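Local coordinates for glycerol dehydratase (Clostridium butyricum, PDB 1R9D), which probably acts as a lyase, a B12-independent glycerol dehydratase of the glycyl radical family that removes water from glycerol, at residues 410-415 against 420-425; 428-431 against 435-438. All blocks are in the same frame, centred on the assembly; numbering follows the deposited sequence.

Interaction 1: residues 410-415 against 420-425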
loop_
_atom_site.group_PDB
_atom_site.type_symbol
_atom_site.label_atom_id
_atom_site.label_comp_id
_atom_site.label_asym_id
_atom_site.label_seq_id
_atom_site.Cartn_x
_atom_site.Cartn_y
_atom_site.Cartn_z
ATOM N N VAL A 410 31.069 25.801 -6.814
ATOM C CA VAL A 410 30.515 25.453 -5.506
ATOM C C VAL A 410 29.521 24.300 -5.653
ATOM O O VAL A 410 29.544 23.331 -4.893
ATOM C CB VAL A 410 29.760 26.650 -4.856
ATOM C CG1 VAL A 410 28.947 26.174 -3.653
ATOM C CG2 VAL A 410 30.747 27.711 -4.416
ATOM N N ILE A 411 28.658 24.401 -6.656
ATOM C CA ILE A 411 27.629 23.393 -6.871
ATOM C C ILE A 411 28.116 21.972 -7.135
ATOM O O ILE A 411 27.591 21.024 -6.553
ATOM C CB ILE A 411 26.672 23.841 -8.000
ATOM C CG1 ILE A 411 25.921 25.094 -7.543
ATOM C CG2 ILE A 411 25.695 22.716 -8.345
ATOM C CD1 ILE A 411 25.067 25.737 -8.624
ATOM N N ILE A 412 29.112 21.816 -7.999
ATOM C CA ILE A 412 29.625 20.485 -8.308
ATOM C C ILE A 412 30.149 19.783 -7.046
ATOM O O ILE A 412 29.735 18.664 -6.744
ATOM C CB ILE A 412 30.702 20.562 -9.422
ATOM C CG1 ILE A 412 30.032 21.007 -10.731
ATOM C CG2 ILE A 412 31.372 19.208 -9.615
ATOM C CD1 ILE A 412 30.984 21.232 -11.896
ATOM N N PRO A 413 31.051 20.431 -6.284
ATOM C CA PRO A 413 31.574 19.806 -5.061
ATOM C C PRO A 413 30.456 19.488 -4.059
ATOM O O PRO A 413 30.441 18.422 -3.440
ATOM C CB PRO A 413 32.537 20.861 -4.514
ATOM C CG PRO A 413 33.018 21.550 -5.743
ATOM C CD PRO A 413 31.765 21.688 -6.574
ATOM N N ALA A 414 29.526 20.425 -3.892
ATOM C CA ALA A 414 28.409 20.226 -2.977
ATOM C C ALA A 414 27.591 18.991 -3.369
ATOM O O ALA A 414 27.156 18.223 -2.508
ATOM C CB ALA A 414 27.515 21.467 -2.961
ATOM N N LEU A 415 27.383 18.799 -4.668
ATOM C CA LEU A 415 26.619 17.646 -5.141
ATOM C C LEU A 415 27.369 16.334 -4.909
ATOM O O LEU A 415 26.770 15.338 -4.493
ATOM C CB LEU A 415 26.286 17.798 -6.632
ATOM C CG LEU A 415 25.212 18.840 -6.960
ATOM C CD1 LEU A 415 25.042 18.964 -8.482
ATOM C CD2 LEU A 415 23.900 18.425 -6.312
ATOM N N LEU A 420 26.445 12.204 -5.451
ATOM C CA LEU A 420 26.505 12.104 -6.906
ATOM C C LEU A 420 27.929 11.805 -7.352
ATOM O O LEU A 420 28.887 12.176 -6.676
ATOM C CB LEU A 420 26.051 13.410 -7.569
ATOM C CG LEU A 420 24.543 13.642 -7.711
ATOM C CD1 LEU A 420 23.923 13.853 -6.347
ATOM C CD2 LEU A 420 24.292 14.851 -8.613
ATOM N N THR A 421 28.071 11.122 -8.482
ATOM C CA THR A 421 29.406 10.846 -9.009
ATOM C C THR A 421 29.883 12.182 -9.558
ATOM O O THR A 421 29.071 13.085 -9.760
ATOM C CB THR A 421 29.361 9.847 -10.176
ATOM O OG1 THR A 421 28.562 10.391 -11.233
ATOM C CG2 THR A 421 28.770 8.527 -9.726
ATOM N N LEU A 422 31.184 12.320 -9.802
ATOM C CA LEU A 422 31.703 13.570 -10.348
ATOM C C LEU A 422 31.116 13.810 -11.742
ATOM O O LEU A 422 30.791 14.943 -12.104
ATOM C CB LEU A 422 33.233 13.525 -10.426
ATOM C CG LEU A 422 33.950 14.741 -11.024
ATOM C CD1 LEU A 422 33.622 15.993 -10.217
ATOM C CD2 LEU A 422 35.459 14.483 -11.024
ATOM N N GLU A 423 30.972 12.739 -12.518
ATOM C CA GLU A 423 30.419 12.851 -13.865
ATOM C C GLU A 423 28.990 13.396 -13.815
ATOM O O GLU A 423 28.641 14.313 -14.561
ATOM C CB GLU A 423 30.423 11.485 -14.559
ATOM C CG GLU A 423 30.410 11.571 -16.078
ATOM C CD GLU A 423 30.106 10.240 -16.759
ATOM O OE1 GLU A 423 30.597 9.191 -16.281
ATOM O OE2 GLU A 423 29.385 10.250 -17.785
ATOM N N ASP A 424 28.165 12.830 -12.936
ATOM C CA ASP A 424 26.779 13.274 -12.802
ATOM C C ASP A 424 26.692 14.704 -12.269
ATOM O O ASP A 424 25.889 15.499 -12.747
ATOM C CB ASP A 424 25.990 12.334 -11.881
ATOM C CG ASP A 424 25.564 11.045 -12.575
ATOM O OD1 ASP A 424 25.591 10.995 -13.823
ATOM O OD2 ASP A 424 25.182 10.085 -11.870
ATOM N N ALA A 425 27.518 15.032 -11.277
ATOM C CA ALA A 425 27.510 16.378 -10.704
ATOM C C ALA A 425 27.857 17.431 -11.758
ATOM O O ALA A 425 27.283 18.518 -11.767
ATOM C CB ALA A 425 28.494 16.466 -9.531
#
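The methyl of Ala425 fits between Ile412 and Leu415, one turn apart on the same side of their helix. Its CB lies 3.9 Å from Leu415 CB and 4.0 Å from Ile412 CG2, and it also approaches the backbone oxygen Ile412 O. Chi1 of -67° leaves the Ile412 CG2 branch anti to the backbone N, and this methyl meets both Ala425 and, at 4.0 Å, Leu422 CD1. Leu422, an exposed residue, reaches there slantwise. On the inner side, Leu415 CB touches Leu420 CD2 at 4.1 Å, and the Leu415 CD1 methyl lies near Ala425 O and that same leucine branch. One polar bond joins the pair: Leu420 N donates to Leu415 O over 3.3 Å, with the N-H nearly straight at 161° but tilted out of the carbonyl plane. Leu420 CB and CD1 border the same oxygen. Here the chain folds back between two successive helices of the pyruvate formate lyase-like fold: helix 408-417, which directly follows strand 404-407, ends in a tight connection, and the chain turns into the short helix 422-426. Thr421 starts that second helix as its N-cap, its OG1 accepting from Asp424 N at 3.0 Å. Asp424 itself turns away from helix 408-417, forming a salt bridge with Lys441 and a hydrogen bond with Tyr543 OH, which ties the first turn of helix 422-426 to its surroundings. Leu420 is backed by Tyr543 and Phe545 of strand 543-551, while Gln347 lies against Ile412.

Interaction 2: residues 428-431 against 435-438; sequences YGII and EPQK
Gln437 O takes a hydrogen bond from Gly429 N at 3.0 Å and a weaker CA-H...O contact from Tyr428 CA, just before the strand, at 3.3 Å. Gly429 O accepts in return from Gln437 N at 3.1 Å, and Pro436 CA makes a CA-H...O contact with that oxygen. Nearer the turn, Ile431 and Glu435 form a second hydrogen-bonded pair of this antiparallel beta hairpin. Between the two hydrogen-bonded pairs, Pro436 faces Ile430 in a non-hydrogen-bonded pair, where its missing N-H costs no cross-strand bond, and Ile430 CD1 rests 4.0 Å from Pro436 CB. On the face shared by Ile431, Glu435 and Gln437, the Gln437 amide lies against the isoleucine, with Ile431 CD1 3.6 Å from Gln437 CD. Ser166 N donates to its OE1 and NE2 hydrogen-bonds His446 NE2; the two bonds should fix the amide's rotation. Glu435 bends at chi2 (101°), bringing its carboxylate beside Ile431 O without a bond between these acceptors. There OE2 accepts from Cys433 N in the turn, and OE1 bonds to O3 of a bound glycerol. Such a hairpin is consistent with the cysteine loop of glycyl radical enzymes, which reaches into the middle of the barrel. Paired backbones and a carboxylate tied to its own turn thus imply a firmly placed group facing the glycerol.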
loop_
_atom_site.group_PDB
_atom_site.type_symbol
_atom_site.label_atom_id
_atom_site.label_comp_id
_atom_site.label_asym_id
_atom_site.label_seq_id
_atom_site.Cartn_x
_atom_site.Cartn_y
_atom_site.Cartn_z
ATOM N N TYR A 428 24.891 18.820 -13.970
ATOM C CA TYR A 428 23.736 19.346 -13.259
ATOM C C TYR A 428 22.955 20.424 -13.997
ATOM O O TYR A 428 23.476 21.121 -14.867
ATOM C CB TYR A 428 24.159 19.898 -11.886
ATOM C CG TYR A 428 24.709 21.312 -11.902
ATOM C CD1 TYR A 428 23.857 22.419 -11.806
ATOM C CD2 TYR A 428 26.079 21.546 -12.019
ATOM C CE1 TYR A 428 24.358 23.717 -11.825
ATOM C CE2 TYR A 428 26.589 22.842 -12.041
ATOM C CZ TYR A 428 25.724 23.921 -11.941
ATOM O OH TYR A 428 26.231 25.200 -11.934
ATOM N N GLY A 429 21.686 20.536 -13.624
ATOM C CA GLY A 429 20.808 21.549 -14.170
ATOM C C GLY A 429 20.102 22.095 -12.948
ATOM O O GLY A 429 20.253 21.534 -11.861
ATOM N N ILE A 430 19.343 23.175 -13.099
ATOM C CA ILE A 430 18.629 23.743 -11.967
ATOM C C ILE A 430 17.129 23.452 -12.006
ATOM O O ILE A 430 16.503 23.499 -13.067
ATOM C CB ILE A 430 18.832 25.273 -11.900
ATOM C CG1 ILE A 430 20.310 25.584 -11.623
ATOM C CG2 ILE A 430 17.943 25.875 -10.811
ATOM C CD1 ILE A 430 20.816 25.028 -10.302
ATOM N N ILE A 431 16.571 23.144 -10.843
ATOM C CA ILE A 431 15.142 22.872 -10.701
ATOM C C ILE A 431 14.473 24.088 -10.065
ATOM O O ILE A 431 14.986 24.641 -9.100
ATOM C CB ILE A 431 14.884 21.662 -9.774
ATOM C CG1 ILE A 431 15.552 20.412 -10.349
ATOM C CG2 ILE A 431 13.378 21.449 -9.589
ATOM C CD1 ILE A 431 15.155 20.106 -11.792
ATOM N N GLU A 435 17.467 25.081 -7.111
ATOM C CA GLU A 435 17.786 23.715 -6.686
ATOM C C GLU A 435 18.499 22.840 -7.734
ATOM O O GLU A 435 17.916 22.458 -8.748
ATOM C CB GLU A 435 16.489 23.039 -6.209
ATOM C CG GLU A 435 15.621 23.945 -5.290
ATOM C CD GLU A 435 14.423 24.590 -6.008
ATOM O OE1 GLU A 435 13.451 23.864 -6.320
ATOM O OE2 GLU A 435 14.444 25.819 -6.263
ATOM N N PRO A 436 19.773 22.487 -7.486
ATOM C CA PRO A 436 20.529 21.662 -8.436
ATOM C C PRO A 436 20.250 20.158 -8.385
ATOM O O PRO A 436 19.941 19.608 -7.330
ATOM C CB PRO A 436 21.998 21.954 -8.089
ATOM C CG PRO A 436 21.963 22.852 -6.867
ATOM C CD PRO A 436 20.579 22.784 -6.293
ATOM N N GLN A 437 20.382 19.497 -9.531
ATOM C CA GLN A 437 20.187 18.047 -9.599
ATOM C C GLN A 437 20.735 17.487 -10.908
ATOM O O GLN A 437 20.965 18.225 -11.865
ATOM C CB GLN A 437 18.693 17.674 -9.495
ATOM C CG GLN A 437 17.966 17.601 -10.864
ATOM C CD GLN A 437 16.565 16.983 -10.813
ATOM O OE1 GLN A 437 16.016 16.589 -11.850
ATOM N NE2 GLN A 437 15.977 16.910 -9.623
ATOM N N LYS A 438 20.964 16.177 -10.928
ATOM C CA LYS A 438 21.412 15.493 -12.136
ATOM C C LYS A 438 20.092 15.141 -12.826
ATOM O O LYS A 438 19.316 14.327 -12.323
ATOM C CB LYS A 438 22.177 14.213 -11.779
ATOM C CG LYS A 438 22.264 13.197 -12.916
ATOM C CD LYS A 438 22.957 13.754 -14.155
ATOM C CE LYS A 438 23.048 12.673 -15.224
ATOM N NZ LYS A 438 23.800 13.107 -16.432
#

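Interactions 1 and 2 follow each other in the chain, their centres about 10 Å apart, and helix 408-417 serves both. In interaction 1 its Ile412 and Leu415 face the next helix, farther from the chain's centre, though buried apart from Leu422; toward the hairpin, Ile411 touches Tyr428 and Pro436, and Leu415 also touches Tyr428. Interaction 2 lies deeper, with every touching residue buried. Their chemistry differs accordingly: between 410-415 and 420-425 aliphatic packing dominates, with one backbone bond, whereas 428-431 and 435-438 share a ladder of four and place the Glu435 carboxylate at a bound glycerol. Between the two contacts, Asp424 OD1 packs against Lys438 CE at 3.4 Å.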